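Local coordinates for 43.8 kDa insecticidal crystal protein (Bacillus thuringiensis, PDB 4JP0) that forms one component of a binary insecticidal toxin active on western corn rootworm, both proteins being required for maximal toxicity and the larval midgut epithelium being the probable target, at residues G177-P182 with K272-E277; I237-T242 with T287-K292; L247-N252 with M257-P262; L318-Y323 with I328-I333. All coordinates share one frame; numbering follows the deposited sequence.

Contact 1 (G177-P182 with K272-E277); sequences GWTLVP and KTQLNE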
loop_
_atom_site.group_PDB
_atom_site.type_symbol
_atom_site.label_atom_id
_atom_site.label_comp_id
_atom_site.label_asym_id
_atom_site.label_seq_id
_atom_site.Cartn_x
_atom_site.Cartn_y
_atom_site.Cartn_z
ATOM N N GLY A 177 7.349 3.805 -5.786
ATOM C CA GLY A 177 6.281 2.802 -5.920
ATOM C C GLY A 177 4.922 3.484 -5.997
ATOM O O GLY A 177 4.745 4.555 -5.417
ATOM N N TRP A 178 3.968 2.862 -6.695
ATOM C CA TRP A 178 2.660 3.457 -6.923
ATOM C C TRP A 178 1.720 2.292 -7.183
ATOM O O TRP A 178 2.062 1.359 -7.920
ATOM C CB TRP A 178 2.769 4.358 -8.160
ATOM C CG TRP A 178 1.623 5.177 -8.638
ATOM C CD1 TRP A 178 1.498 6.530 -8.539
ATOM C CD2 TRP A 178 0.506 4.733 -9.443
ATOM N NE1 TRP A 178 0.354 6.957 -9.179
ATOM C CE2 TRP A 178 -0.279 5.877 -9.735
ATOM C CE3 TRP A 178 0.072 3.482 -9.901
ATOM C CZ2 TRP A 178 -1.444 5.817 -10.496
ATOM C CZ3 TRP A 178 -1.092 3.412 -10.663
ATOM C CH2 TRP A 178 -1.844 4.564 -10.943
ATOM N N THR A 179 0.552 2.309 -6.571
ATOM C CA THR A 179 -0.354 1.175 -6.767
ATOM C C THR A 179 -1.780 1.619 -6.476
ATOM O O THR A 179 -1.986 2.596 -5.793
ATOM C CB THR A 179 0.095 -0.014 -5.903
ATOM O OG1 THR A 179 -0.622 -1.211 -6.259
ATOM C CG2 THR A 179 -0.212 0.226 -4.421
ATOM N N LEU A 180 -2.748 0.921 -7.056
ATOM C CA LEU A 180 -4.155 1.307 -6.918
ATOM C C LEU A 180 -4.827 0.453 -5.847
ATOM O O LEU A 180 -4.711 -0.793 -5.858
ATOM C CB LEU A 180 -4.873 1.084 -8.233
ATOM C CG LEU A 180 -4.423 2.037 -9.338
ATOM C CD1 LEU A 180 -5.215 1.790 -10.618
ATOM C CD2 LEU A 180 -4.617 3.450 -8.878
ATOM N N VAL A 181 -5.525 1.109 -4.930
ATOM C CA VAL A 181 -6.152 0.381 -3.832
ATOM C C VAL A 181 -7.659 0.486 -3.895
ATOM O O VAL A 181 -8.204 1.569 -3.913
ATOM C CB VAL A 181 -5.648 0.914 -2.457
ATOM C CG1 VAL A 181 -6.358 0.210 -1.256
ATOM C CG2 VAL A 181 -4.133 0.755 -2.389
ATOM N N PRO A 182 -8.331 -0.651 -3.931
ATOM C CA PRO A 182 -9.794 -0.671 -3.911
ATOM C C PRO A 182 -10.367 0.206 -2.775
ATOM O O PRO A 182 -9.935 0.103 -1.617
ATOM C CB PRO A 182 -10.089 -2.129 -3.615
ATOM C CG PRO A 182 -8.971 -2.881 -4.357
ATOM C CD PRO A 182 -7.743 -1.990 -4.016
ATOM N N LYS A 272 -1.801 -7.712 0.334
ATOM C CA LYS A 272 -0.422 -7.587 0.823
ATOM C C LYS A 272 0.679 -7.959 -0.170
ATOM O O LYS A 272 1.767 -7.359 -0.146
ATOM C CB LYS A 272 -0.199 -8.357 2.144
ATOM C CG LYS A 272 -0.305 -9.846 2.008
ATOM C CD LYS A 272 -0.287 -10.524 3.391
ATOM C CE LYS A 272 -1.275 -11.696 3.445
ATOM N NZ LYS A 272 -0.764 -12.686 4.445
ATOM N N THR A 273 0.425 -8.924 -1.036
ATOM C CA THR A 273 1.419 -9.300 -2.044
ATOM C C THR A 273 1.578 -8.164 -3.044
ATOM O O THR A 273 2.687 -7.839 -3.471
ATOM C CB THR A 273 0.976 -10.573 -2.775
ATOM O OG1 THR A 273 1.073 -11.682 -1.876
ATOM C CG2 THR A 273 1.929 -10.931 -3.904
ATOM N N GLN A 274 0.460 -7.564 -3.415
ATOM C CA GLN A 274 0.452 -6.433 -4.340
ATOM C C GLN A 274 1.215 -5.262 -3.738
ATOM O O GLN A 274 2.003 -4.592 -4.404
ATOM C CB GLN A 274 -0.985 -6.001 -4.591
ATOM C CG GLN A 274 -1.103 -4.680 -5.395
ATOM C CD GLN A 274 -2.535 -4.219 -5.499
ATOM O OE1 GLN A 274 -3.459 -5.030 -5.379
ATOM N NE2 GLN A 274 -2.732 -2.928 -5.771
ATOM N N LEU A 275 0.950 -4.997 -2.465
ATOM C CA LEU A 275 1.669 -3.927 -1.798
ATOM C C LEU A 275 3.168 -4.203 -1.748
ATOM O O LEU A 275 3.976 -3.324 -1.976
ATOM C CB LEU A 275 1.112 -3.695 -0.397
ATOM C CG LEU A 275 -0.341 -3.230 -0.321
ATOM C CD1 LEU A 275 -0.706 -2.969 1.148
ATOM C CD2 LEU A 275 -0.571 -1.972 -1.167
ATOM N N ASN A 276 3.539 -5.420 -1.394
ATOM C CA ASN A 276 4.948 -5.753 -1.268
ATOM C C ASN A 276 5.629 -5.529 -2.621
ATOM O O ASN A 276 6.675 -4.879 -2.727
ATOM C CB ASN A 276 5.059 -7.228 -0.837
ATOM C CG ASN A 276 6.454 -7.798 -0.984
ATOM O OD1 ASN A 276 6.673 -8.744 -1.743
ATOM N ND2 ASN A 276 7.385 -7.290 -0.207
ATOM N N GLU A 277 5.012 -6.049 -3.665
ATOM C CA GLU A 277 5.611 -5.981 -4.972
ATOM C C GLU A 277 5.596 -4.585 -5.625
ATOM O O GLU A 277 6.612 -4.152 -6.157
ATOM C CB GLU A 277 4.965 -7.042 -5.883
ATOM C CG GLU A 277 5.219 -8.458 -5.394
ATOM C CD GLU A 277 4.860 -9.507 -6.433
ATOM O OE1 GLU A 277 4.523 -9.117 -7.595
ATOM O OE2 GLU A 277 4.947 -10.709 -6.079
#

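Contact 2 (I237-T242 with T287-K292); sequences IDQKTT and TKIMEK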
loop_
_atom_site.group_PDB
_atom_site.type_symbol
_atom_site.label_atom_id
_atom_site.label_comp_id
_atom_site.label_asym_id
_atom_site.label_seq_id
_atom_site.Cartn_x
_atom_site.Cartn_y
_atom_site.Cartn_z
ATOM N N ILE A 237 4.900 10.470 13.629
ATOM C CA ILE A 237 3.507 10.390 13.254
ATOM C C ILE A 237 2.803 9.330 14.099
ATOM O O ILE A 237 3.369 8.288 14.397
ATOM C CB ILE A 237 3.400 10.049 11.744
ATOM C CG1 ILE A 237 4.110 11.119 10.921
ATOM C CG2 ILE A 237 1.924 9.913 11.305
ATOM C CD1 ILE A 237 3.724 12.545 11.339
ATOM N N ASP A 238 1.582 9.631 14.522
ATOM C CA ASP A 238 0.744 8.659 15.193
ATOM C C ASP A 238 0.245 7.653 14.141
ATOM O O ASP A 238 -0.438 8.040 13.188
ATOM C CB ASP A 238 -0.434 9.384 15.800
ATOM C CG ASP A 238 -1.403 8.448 16.437
ATOM O OD1 ASP A 238 -1.232 7.211 16.331
ATOM O OD2 ASP A 238 -2.380 8.869 17.056
ATOM N N GLN A 239 0.610 6.377 14.279
ATOM C CA GLN A 239 0.240 5.401 13.238
ATOM C C GLN A 239 -1.215 4.989 13.361
ATOM O O GLN A 239 -1.855 4.621 12.376
ATOM C CB GLN A 239 1.144 4.157 13.244
ATOM C CG GLN A 239 2.658 4.405 13.020
ATOM C CD GLN A 239 3.388 3.208 12.386
ATOM O OE1 GLN A 239 2.846 2.526 11.502
ATOM N NE2 GLN A 239 4.627 2.967 12.823
ATOM N N LYS A 240 -1.725 5.027 14.589
ATOM C CA LYS A 240 -3.115 4.674 14.860
ATOM C C LYS A 240 -4.078 5.522 14.041
ATOM O O LYS A 240 -4.996 4.997 13.395
ATOM C CB LYS A 240 -3.424 4.876 16.347
ATOM C CG LYS A 240 -3.374 3.622 17.204
ATOM C CD LYS A 240 -3.278 4.020 18.666
ATOM C CE LYS A 240 -4.177 3.205 19.545
ATOM N NZ LYS A 240 -4.376 3.941 20.832
ATOM N N THR A 241 -3.879 6.833 14.045
ATOM C CA THR A 241 -4.821 7.704 13.345
ATOM C C THR A 241 -4.514 7.970 11.873
ATOM O O THR A 241 -5.263 8.672 11.189
ATOM C CB THR A 241 -4.990 9.034 14.099
ATOM O OG1 THR A 241 -3.736 9.741 14.123
ATOM C CG2 THR A 241 -5.304 8.780 15.564
ATOM N N THR A 242 -3.432 7.411 11.384
ATOM C CA THR A 242 -3.056 7.605 10.000
ATOM C C THR A 242 -3.138 6.375 9.136
ATOM O O THR A 242 -4.136 6.148 8.557
ATOM C CB THR A 242 -1.673 8.207 9.864
ATOM O OG1 THR A 242 -0.719 7.400 10.516
ATOM C CG2 THR A 242 -1.660 9.494 10.414
ATOM N N THR A 287 8.195 -7.379 15.821
ATOM C CA THR A 287 6.882 -7.271 16.397
ATOM C C THR A 287 6.622 -5.863 16.928
ATOM O O THR A 287 5.476 -5.492 17.201
ATOM C CB THR A 287 6.711 -8.331 17.495
ATOM O OG1 THR A 287 5.353 -8.345 17.941
ATOM C CG2 THR A 287 7.483 -7.959 18.732
ATOM N N LYS A 288 7.672 -5.057 17.048
ATOM C CA LYS A 288 7.505 -3.707 17.585
ATOM C C LYS A 288 7.136 -2.677 16.510
ATOM O O LYS A 288 7.821 -2.580 15.520
ATOM C CB LYS A 288 8.781 -3.249 18.303
ATOM C CG LYS A 288 8.637 -1.925 19.028
ATOM C CD LYS A 288 9.895 -1.591 19.827
ATOM C CE LYS A 288 9.672 -0.419 20.810
ATOM N NZ LYS A 288 9.487 0.927 20.159
ATOM N N ILE A 289 6.060 -1.922 16.735
ATOM C CA ILE A 289 5.637 -0.847 15.855
ATOM C C ILE A 289 6.662 0.265 15.865
ATOM O O ILE A 289 7.252 0.525 16.894
ATOM C CB ILE A 289 4.278 -0.286 16.323
ATOM C CG1 ILE A 289 3.704 0.681 15.286
ATOM C CG2 ILE A 289 4.418 0.428 17.646
ATOM C CD1 ILE A 289 2.210 0.972 15.454
ATOM N N MET A 290 6.881 0.936 14.735
ATOM C CA MET A 290 7.860 2.024 14.757
ATOM C C MET A 290 7.393 3.213 15.582
ATOM O O MET A 290 6.286 3.736 15.386
ATOM C CB MET A 290 8.192 2.540 13.363
ATOM C CG MET A 290 9.305 3.591 13.421
ATOM S SD MET A 290 9.514 4.331 11.839
ATOM C CE MET A 290 10.185 2.938 10.913
ATOM N N GLU A 291 8.230 3.674 16.494
ATOM C CA GLU A 291 7.941 4.901 17.193
ATOM C C GLU A 291 9.041 5.931 16.944
ATOM O O GLU A 291 9.551 6.010 15.878
ATOM C CB GLU A 291 7.717 4.683 18.674
ATOM C CG GLU A 291 7.332 3.296 19.041
ATOM C CD GLU A 291 7.025 3.122 20.499
ATOM O OE1 GLU A 291 7.309 4.024 21.323
ATOM O OE2 GLU A 291 6.470 2.067 20.799
ATOM N N LYS A 292 9.367 6.708 17.953
ATOM C CA LYS A 292 10.434 7.698 17.888
ATOM C C LYS A 292 11.632 7.171 18.707
ATOM O O LYS A 292 11.475 6.829 19.880
ATOM C CB LYS A 292 9.922 9.031 18.456
ATOM C CG LYS A 292 10.922 10.164 18.480
ATOM C CD LYS A 292 10.236 11.494 18.819
ATOM C CE LYS A 292 11.219 12.669 18.806
ATOM N NZ LYS A 292 10.618 13.960 18.290
#

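Contact 3 (L247-N252 with M257-P262); sequences LGFQIN and MKFDIP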
loop_
_atom_site.group_PDB
_atom_site.type_symbol
_atom_site.label_atom_id
_atom_site.label_comp_id
_atom_site.label_asym_id
_atom_site.label_seq_id
_atom_site.Cartn_x
_atom_site.Cartn_y
_atom_site.Cartn_z
ATOM N N LEU A 247 -5.734 2.229 6.306
ATOM C CA LEU A 247 -5.436 1.079 5.445
ATOM C C LEU A 247 -5.306 -0.261 6.161
ATOM O O LEU A 247 -5.203 -1.293 5.509
ATOM C CB LEU A 247 -4.137 1.328 4.694
ATOM C CG LEU A 247 -4.179 2.480 3.671
ATOM C CD1 LEU A 247 -2.786 2.772 3.163
ATOM C CD2 LEU A 247 -5.164 2.123 2.522
ATOM N N GLY A 248 -5.273 -0.260 7.490
ATOM C CA GLY A 248 -5.168 -1.533 8.199
ATOM C C GLY A 248 -3.770 -2.148 8.252
ATOM O O GLY A 248 -3.610 -3.367 8.377
ATOM N N PHE A 249 -2.741 -1.319 8.130
ATOM C CA PHE A 249 -1.377 -1.819 8.344
ATOM C C PHE A 249 -0.529 -0.773 9.047
ATOM O O PHE A 249 -0.890 0.407 9.075
ATOM C CB PHE A 249 -0.709 -2.439 7.093
ATOM C CG PHE A 249 -0.276 -1.462 6.046
ATOM C CD1 PHE A 249 1.016 -0.951 6.042
ATOM C CD2 PHE A 249 -1.111 -1.160 4.979
ATOM C CE1 PHE A 249 1.432 -0.099 5.056
ATOM C CE2 PHE A 249 -0.714 -0.297 3.997
ATOM C CZ PHE A 249 0.551 0.229 4.007
ATOM N N GLN A 250 0.568 -1.239 9.639
ATOM C CA GLN A 250 1.520 -0.359 10.336
ATOM C C GLN A 250 2.935 -0.606 9.851
ATOM O O GLN A 250 3.221 -1.647 9.240
ATOM C CB GLN A 250 1.475 -0.588 11.852
ATOM C CG GLN A 250 1.902 -1.984 12.291
ATOM C CD GLN A 250 1.571 -2.275 13.755
ATOM O OE1 GLN A 250 0.473 -1.974 14.212
ATOM N NE2 GLN A 250 2.520 -2.870 14.482
ATOM N N ILE A 251 3.825 0.345 10.140
ATOM C CA ILE A 251 5.221 0.178 9.811
ATOM C C ILE A 251 5.910 -0.164 11.107
ATOM O O ILE A 251 5.769 0.553 12.092
ATOM C CB ILE A 251 5.837 1.429 9.229
ATOM C CG1 ILE A 251 5.068 1.908 7.982
ATOM C CG2 ILE A 251 7.246 1.104 8.831
ATOM C CD1 ILE A 251 4.921 0.861 6.936
ATOM N N ASN A 252 6.624 -1.280 11.112
ATOM C CA ASN A 252 7.345 -1.708 12.319
ATOM C C ASN A 252 8.770 -1.173 12.371
ATOM O O ASN A 252 9.240 -0.513 11.434
ATOM C CB ASN A 252 7.336 -3.226 12.433
ATOM C CG ASN A 252 6.051 -3.739 12.996
ATOM O OD1 ASN A 252 5.146 -2.959 13.307
ATOM N ND2 ASN A 252 5.951 -5.064 13.143
ATOM N N MET A 257 6.263 -3.758 6.787
ATOM C CA MET A 257 4.865 -3.564 7.115
ATOM C C MET A 257 4.304 -4.762 7.887
ATOM O O MET A 257 4.751 -5.891 7.710
ATOM C CB MET A 257 4.022 -3.295 5.860
ATOM C CG MET A 257 4.259 -4.276 4.733
ATOM S SD MET A 257 3.329 -3.817 3.233
ATOM C CE MET A 257 3.560 -5.303 2.316
ATOM N N LYS A 258 3.308 -4.481 8.720
ATOM C CA LYS A 258 2.647 -5.468 9.558
ATOM C C LYS A 258 1.155 -5.179 9.481
ATOM O O LYS A 258 0.733 -4.056 9.653
ATOM C CB LYS A 258 3.212 -5.370 10.994
ATOM C CG LYS A 258 2.306 -5.829 12.145
ATOM C CD LYS A 258 1.987 -7.272 12.134
ATOM C CE LYS A 258 1.389 -7.692 13.508
ATOM N NZ LYS A 258 -0.101 -7.431 13.611
ATOM N N PHE A 259 0.347 -6.188 9.187
ATOM C CA PHE A 259 -1.084 -5.951 8.988
ATOM C C PHE A 259 -1.922 -6.056 10.257
ATOM O O PHE A 259 -1.754 -6.980 11.048
ATOM C CB PHE A 259 -1.619 -6.826 7.831
ATOM C CG PHE A 259 -1.068 -6.418 6.488
ATOM C CD1 PHE A 259 0.170 -6.867 6.067
ATOM C CD2 PHE A 259 -1.779 -5.534 5.666
ATOM C CE1 PHE A 259 0.701 -6.433 4.847
ATOM C CE2 PHE A 259 -1.281 -5.115 4.460
ATOM C CZ PHE A 259 -0.027 -5.563 4.042
ATOM N N ASP A 260 -2.812 -5.093 10.467
ATOM C CA ASP A 260 -3.672 -5.079 11.643
ATOM C C ASP A 260 -5.150 -5.216 11.299
ATOM O O ASP A 260 -5.534 -5.086 10.144
ATOM C CB ASP A 260 -3.555 -3.752 12.365
ATOM C CG ASP A 260 -2.187 -3.485 12.888
ATOM O OD1 ASP A 260 -1.483 -4.447 13.263
ATOM O OD2 ASP A 260 -1.761 -2.325 13.004
ATOM N N ILE A 261 -5.978 -5.434 12.320
ATOM C CA ILE A 261 -7.433 -5.364 12.149
ATOM C C ILE A 261 -7.779 -3.984 12.634
ATOM O O ILE A 261 -7.700 -3.732 13.840
ATOM C CB ILE A 261 -8.173 -6.359 13.055
ATOM C CG1 ILE A 261 -7.578 -7.758 12.939
ATOM C CG2 ILE A 261 -9.671 -6.369 12.720
ATOM C CD1 ILE A 261 -8.475 -8.819 13.519
ATOM N N PRO A 262 -8.166 -3.102 11.718
ATOM C CA PRO A 262 -8.416 -1.693 12.044
ATOM C C PRO A 262 -9.653 -1.476 12.879
ATOM O O PRO A 262 -10.576 -2.276 12.781
ATOM C CB PRO A 262 -8.639 -1.026 10.677
ATOM C CG PRO A 262 -8.391 -2.085 9.624
ATOM C CD PRO A 262 -8.437 -3.417 10.303
#

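Contact 4 (L318-Y323 with I328-I333); sequences LELYRY and IRIMQI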
loop_
_atom_site.group_PDB
_atom_site.type_symbol
_atom_site.label_atom_id
_atom_site.label_comp_id
_atom_site.label_asym_id
_atom_site.label_seq_id
_atom_site.Cartn_x
_atom_site.Cartn_y
_atom_site.Cartn_z
ATOM N N LEU A 318 4.683 7.312 2.762
ATOM C CA LEU A 318 3.552 6.582 2.188
ATOM C C LEU A 318 2.400 7.579 2.153
ATOM O O LEU A 318 2.078 8.189 3.174
ATOM C CB LEU A 318 3.239 5.406 3.093
ATOM C CG LEU A 318 4.147 4.212 2.790
ATOM C CD1 LEU A 318 3.874 3.008 3.718
ATOM C CD2 LEU A 318 3.938 3.815 1.365
ATOM N N GLU A 319 1.790 7.787 0.989
ATOM C CA GLU A 319 0.763 8.827 0.867
ATOM C C GLU A 319 -0.398 8.278 0.045
ATOM O O GLU A 319 -0.198 7.717 -1.007
ATOM C CB GLU A 319 1.349 10.075 0.179
ATOM C CG GLU A 319 2.553 10.681 0.916
ATOM C CD GLU A 319 3.307 11.754 0.110
ATOM O OE1 GLU A 319 2.783 12.278 -0.879
ATOM O OE2 GLU A 319 4.456 12.094 0.463
ATOM N N LEU A 320 -1.604 8.481 0.537
ATOM C CA LEU A 320 -2.795 7.925 -0.071
ATOM C C LEU A 320 -3.704 9.034 -0.560
ATOM O O LEU A 320 -3.981 9.991 0.188
ATOM C CB LEU A 320 -3.537 7.101 0.976
ATOM C CG LEU A 320 -4.820 6.421 0.514
ATOM C CD1 LEU A 320 -4.490 5.309 -0.450
ATOM C CD2 LEU A 320 -5.601 5.845 1.713
ATOM N N TYR A 321 -4.194 8.871 -1.792
ATOM C CA TYR A 321 -4.999 9.886 -2.478
ATOM C C TYR A 321 -6.301 9.357 -3.071
ATOM O O TYR A 321 -6.323 8.252 -3.668
ATOM C CB TYR A 321 -4.199 10.441 -3.662
ATOM C CG TYR A 321 -2.848 11.045 -3.277
ATOM C CD1 TYR A 321 -1.747 10.228 -3.042
ATOM C CD2 TYR A 321 -2.694 12.419 -3.123
ATOM C CE1 TYR A 321 -0.543 10.752 -2.692
ATOM C CE2 TYR A 321 -1.449 12.963 -2.783
ATOM C CZ TYR A 321 -0.395 12.121 -2.552
ATOM O OH TYR A 321 0.845 12.636 -2.194
ATOM N N ARG A 322 -7.376 10.134 -2.886
ATOM C CA ARG A 322 -8.609 9.905 -3.620
ATOM C C ARG A 322 -8.281 10.329 -5.039
ATOM O O ARG A 322 -7.417 11.185 -5.245
ATOM C CB ARG A 322 -9.686 10.876 -3.217
ATOM C CG ARG A 322 -10.359 10.659 -1.949
ATOM C CD ARG A 322 -11.653 11.483 -1.829
ATOM N NE ARG A 322 -11.955 11.639 -0.419
ATOM C CZ ARG A 322 -12.477 12.707 0.130
ATOM N NH1 ARG A 322 -12.797 13.766 -0.618
ATOM N NH2 ARG A 322 -12.685 12.699 1.444
ATOM N N TYR A 323 -8.958 9.773 -6.032
ATOM C CA TYR A 323 -8.705 10.250 -7.390
ATOM C C TYR A 323 -9.967 10.487 -8.117
ATOM O O TYR A 323 -10.595 9.467 -8.551
ATOM C CB TYR A 323 -7.881 9.309 -8.254
ATOM C CG TYR A 323 -7.501 10.030 -9.542
ATOM C CD1 TYR A 323 -6.389 10.851 -9.580
ATOM C CD2 TYR A 323 -8.307 9.977 -10.675
ATOM C CE1 TYR A 323 -6.026 11.526 -10.710
ATOM C CE2 TYR A 323 -7.943 10.681 -11.854
ATOM C CZ TYR A 323 -6.797 11.453 -11.844
ATOM O OH TYR A 323 -6.370 12.161 -12.949
ATOM N N ILE A 328 -6.444 13.843 -4.300
ATOM C CA ILE A 328 -6.728 14.497 -3.018
ATOM C C ILE A 328 -6.125 13.642 -1.908
ATOM O O ILE A 328 -6.540 12.524 -1.704
ATOM C CB ILE A 328 -8.269 14.644 -2.811
ATOM C CG1 ILE A 328 -8.830 15.583 -3.884
ATOM C CG2 ILE A 328 -8.578 15.219 -1.409
ATOM C CD1 ILE A 328 -10.385 15.643 -3.934
ATOM N N ARG A 329 -5.122 14.155 -1.211
ATOM C CA ARG A 329 -4.446 13.354 -0.208
ATOM C C ARG A 329 -5.315 13.205 1.028
ATOM O O ARG A 329 -5.834 14.207 1.540
ATOM C CB ARG A 329 -3.089 14.000 0.167
ATOM C CG ARG A 329 -2.149 13.062 0.886
ATOM C CD ARG A 329 -0.779 13.695 1.250
ATOM N NE ARG A 329 -0.965 14.798 2.184
ATOM C CZ ARG A 329 -0.219 15.883 2.252
ATOM N NH1 ARG A 329 0.822 16.042 1.458
ATOM N NH2 ARG A 329 -0.509 16.822 3.153
ATOM N N ILE A 330 -5.466 11.971 1.529
ATOM C CA ILE A 330 -6.255 11.768 2.735
ATOM C C ILE A 330 -5.396 11.201 3.875
ATOM O O ILE A 330 -5.855 11.113 5.005
ATOM C CB ILE A 330 -7.510 10.890 2.491
ATOM C CG1 ILE A 330 -7.136 9.444 2.167
ATOM C CG2 ILE A 330 -8.333 11.453 1.379
ATOM C CD1 ILE A 330 -8.251 8.432 2.499
ATOM N N MET A 331 -4.152 10.848 3.568
ATOM C CA MET A 331 -3.283 10.276 4.570
ATOM C C MET A 331 -1.819 10.319 4.143
ATOM O O MET A 331 -1.506 10.092 2.984
ATOM C CB MET A 331 -3.677 8.826 4.852
ATOM C CG MET A 331 -2.964 8.294 6.097
ATOM S SD MET A 331 -1.408 7.494 5.655
ATOM C CE MET A 331 -2.300 6.051 5.041
ATOM N N GLN A 332 -0.926 10.590 5.088
ATOM C CA GLN A 332 0.508 10.477 4.828
ATOM C C GLN A 332 1.205 10.086 6.099
ATOM O O GLN A 332 0.758 10.451 7.180
ATOM C CB GLN A 332 1.097 11.803 4.386
ATOM C CG GLN A 332 0.815 12.942 5.361
ATOM C CD GLN A 332 1.661 14.199 5.114
ATOM O OE1 GLN A 332 2.669 14.165 4.400
ATOM N NE2 GLN A 332 1.243 15.304 5.708
ATOM N N ILE A 333 2.316 9.376 5.967
ATOM C CA ILE A 333 3.156 9.060 7.116
ATOM C C ILE A 333 4.561 8.992 6.599
ATOM O O ILE A 333 4.792 8.450 5.508
ATOM C CB ILE A 333 2.741 7.736 7.818
ATOM C CG1 ILE A 333 3.802 7.319 8.846
ATOM C CG2 ILE A 333 2.582 6.646 6.811
ATOM C CD1 ILE A 333 3.353 6.174 9.807
#

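Contact 1 (G177-P182 with K272-E277)
With CG anti to the backbone N (chi1 172°) and the chain extended beyond it, the Q274 side chain runs out from its helix as a nearly straight arm that carries the amide to strand 177-182. T179 answers with chi1 at -169°, which sets OG1 on the side from which the amide arrives and leaves CG2 to meet L275. The amide nitrogen is used twice. Q274 NE2 gives a straight hydrogen bond to T179 OG1 at 2.8 Å, although the hydroxyl's position is somewhat uncertain, and a second, more bent one to L180 O at 2.9 Å. That carbonyl lies almost in the plane of the amide, whereas the nitrogen sits 31° out of the carbonyl plane; this bond in particular would limit the rotation of the amide. Beside this polar grip is a single apolar touch, T179 CG2 against L275 CD2 at 3.9 Å, the two side chains meeting roughly at right angles. L275 also packs on M257 and F259 of the neighbouring hairpin, while T273 N is bonded to D53 OD2. Strand 174-182 is an outermost strand of a four-stranded antiparallel sheet, and segment 272-277 runs nearly antiparallel to 177-182: a helix-on-sheet contact in this Toxin_10 family member.

Contact 2 (I237-T242 with T287-K292)
Q239 and I289 approach from opposite directions, and the close part of the contact is gathered around the glutamine amide. Q239 NE2 donates to M290 O at 3.1 Å, lying in the carbonyl plane on a lone pair, with the acceptor only 13° out of the amide plane. The same nitrogen rests against aliphatic carbon, 3.5 Å from I289 CG1 and 3.6 Å from M290 CB. With chi1 at -171°, I289 extends CG1 and CD1 along the glutamine, and CD1 comes 4.0 Å from Q239 CB. The other end of the amide is also held, since Q239 OE1 accepts from I251 N, so this buried group is bonded through both its oxygen and its nitrogen. The outer side is looser and more polar. D238, K240, T241 and E291 are exposed; on one segment D238 OD1 takes a weak capping bond from K240 N, and on the other K288 NZ pairs with E291 OE2 at 3.3 Å. K292 reaches past the contact to a salt bridge with E236. The amide thus bridges two backbones, M290 O in the irregular segment and I251 N of strand 249-251, from the turn that leads into helix 240-247, where D238 is the capping residue.

Contact 3 (L247-N252 with M257-P262)
F249 and F259 are directly paired across the strands, a non-hydrogen-bonded pair in a short antiparallel beta hairpin of strands 249-251 and 257-259. Backbone bonds fix the register: Q250 N reaches K258 O at 2.8 Å, and K258 N returns to Q250 O at 2.9 Å. Beyond them D260 N bonds to G248 O at 2.8 Å. Apolar contacts fill the face carrying F249, I251, M257 and F259. The two phenylalanine side chains run alongside each other with ring planes 45° apart; chi1 of 73° in F249 holds its ring beside that of F259, and F249 CB lies over the face of the F259 ring in a CH-pi contact. M257 adds a Met-aromatic contact, its SD 4.8 Å from the centroid of the F249 ring. I243 of helix 240-247 also packs against F249. Polar groups occupy the face of Q250 and K258. K258 bends back so that NZ bonds to F259 O and forms a salt bridge with D260 OD1, its hydrogen bond there being weak, while the amide of N252, whose ND2 bonds to E286 O, rests on the K258 stem. At the helix exit G248 adopts positive phi (79°), and P262 CG sits 3.6 Å from G248 CA.

Contact 4 (L318-Y323 with I328-I333)
Y321 and R329 cross obliquely on one face of the hairpin in an aliphatic-on-aromatic contact. R329 CG sits over one face of the tyrosine ring, towards its rim, in a CH-pi contact 4.1 Å from the centroid, and R329 CB comes 3.5 Å from Y321 CE2. Chi1 of -163° in R329 lays its methylenes along the ring; the chain then bends at chi3, and the guanidinium and ring planes stand 58° apart. One face of that guanidinium is met by NE2 of Q332, whose OE1 is hydrogen-bonded to Q334 NE2. E319 and Q332 continue this face side by side, with carboxylate and amide planes 85° apart, and E319 CG is 3.9 Å from Q332 CB. At the bulge L320 and I330 lie side by side, L320 CD2 meeting I330 CD1 at 3.8 Å, while R322 crosses I330 at about a right angle and carries its guanidinium on to a salt bridge with D188. I330 and M331 both oppose L320, a classic beta bulge: I330 N bonds to L320 O at 2.8 Å, and M331 N reaches that same oxygen only weakly. Chemically, the hairpin has a largely apolar side, where L318, L320, M331 and I333 are buried and R322 ends the row, and a mixed side, where ring, methylenes and charged ends meet and the nearby opposite charges of E319 and R329 would probably attract without forming a contact.

Overall arrangement
All four contacts fall within the P42 insecticidal toxin region, around the middle of the elongated chain. Contact 3 is nested along the sequence inside the loops closed by contacts 1 and 2, whose segments alternate; contact 4 follows them all. Contacts 1 and 4, centres 14 Å apart, reach the same four-stranded sheet, contact 1 through outermost strand 174-182, contact 4 through strands 307-323 and 327-346. The hairpin of contact 3 touches every other contact: its centre lies 9 Å from that of contact 2, where backbones of I251 and M290 are hydrogen-bonded, F259 meets K272 of contact 1, and L247 meets L320 of contact 4. Helices 240-247 and 272-279 and this hairpin thus cover part of the sheet mid-molecule.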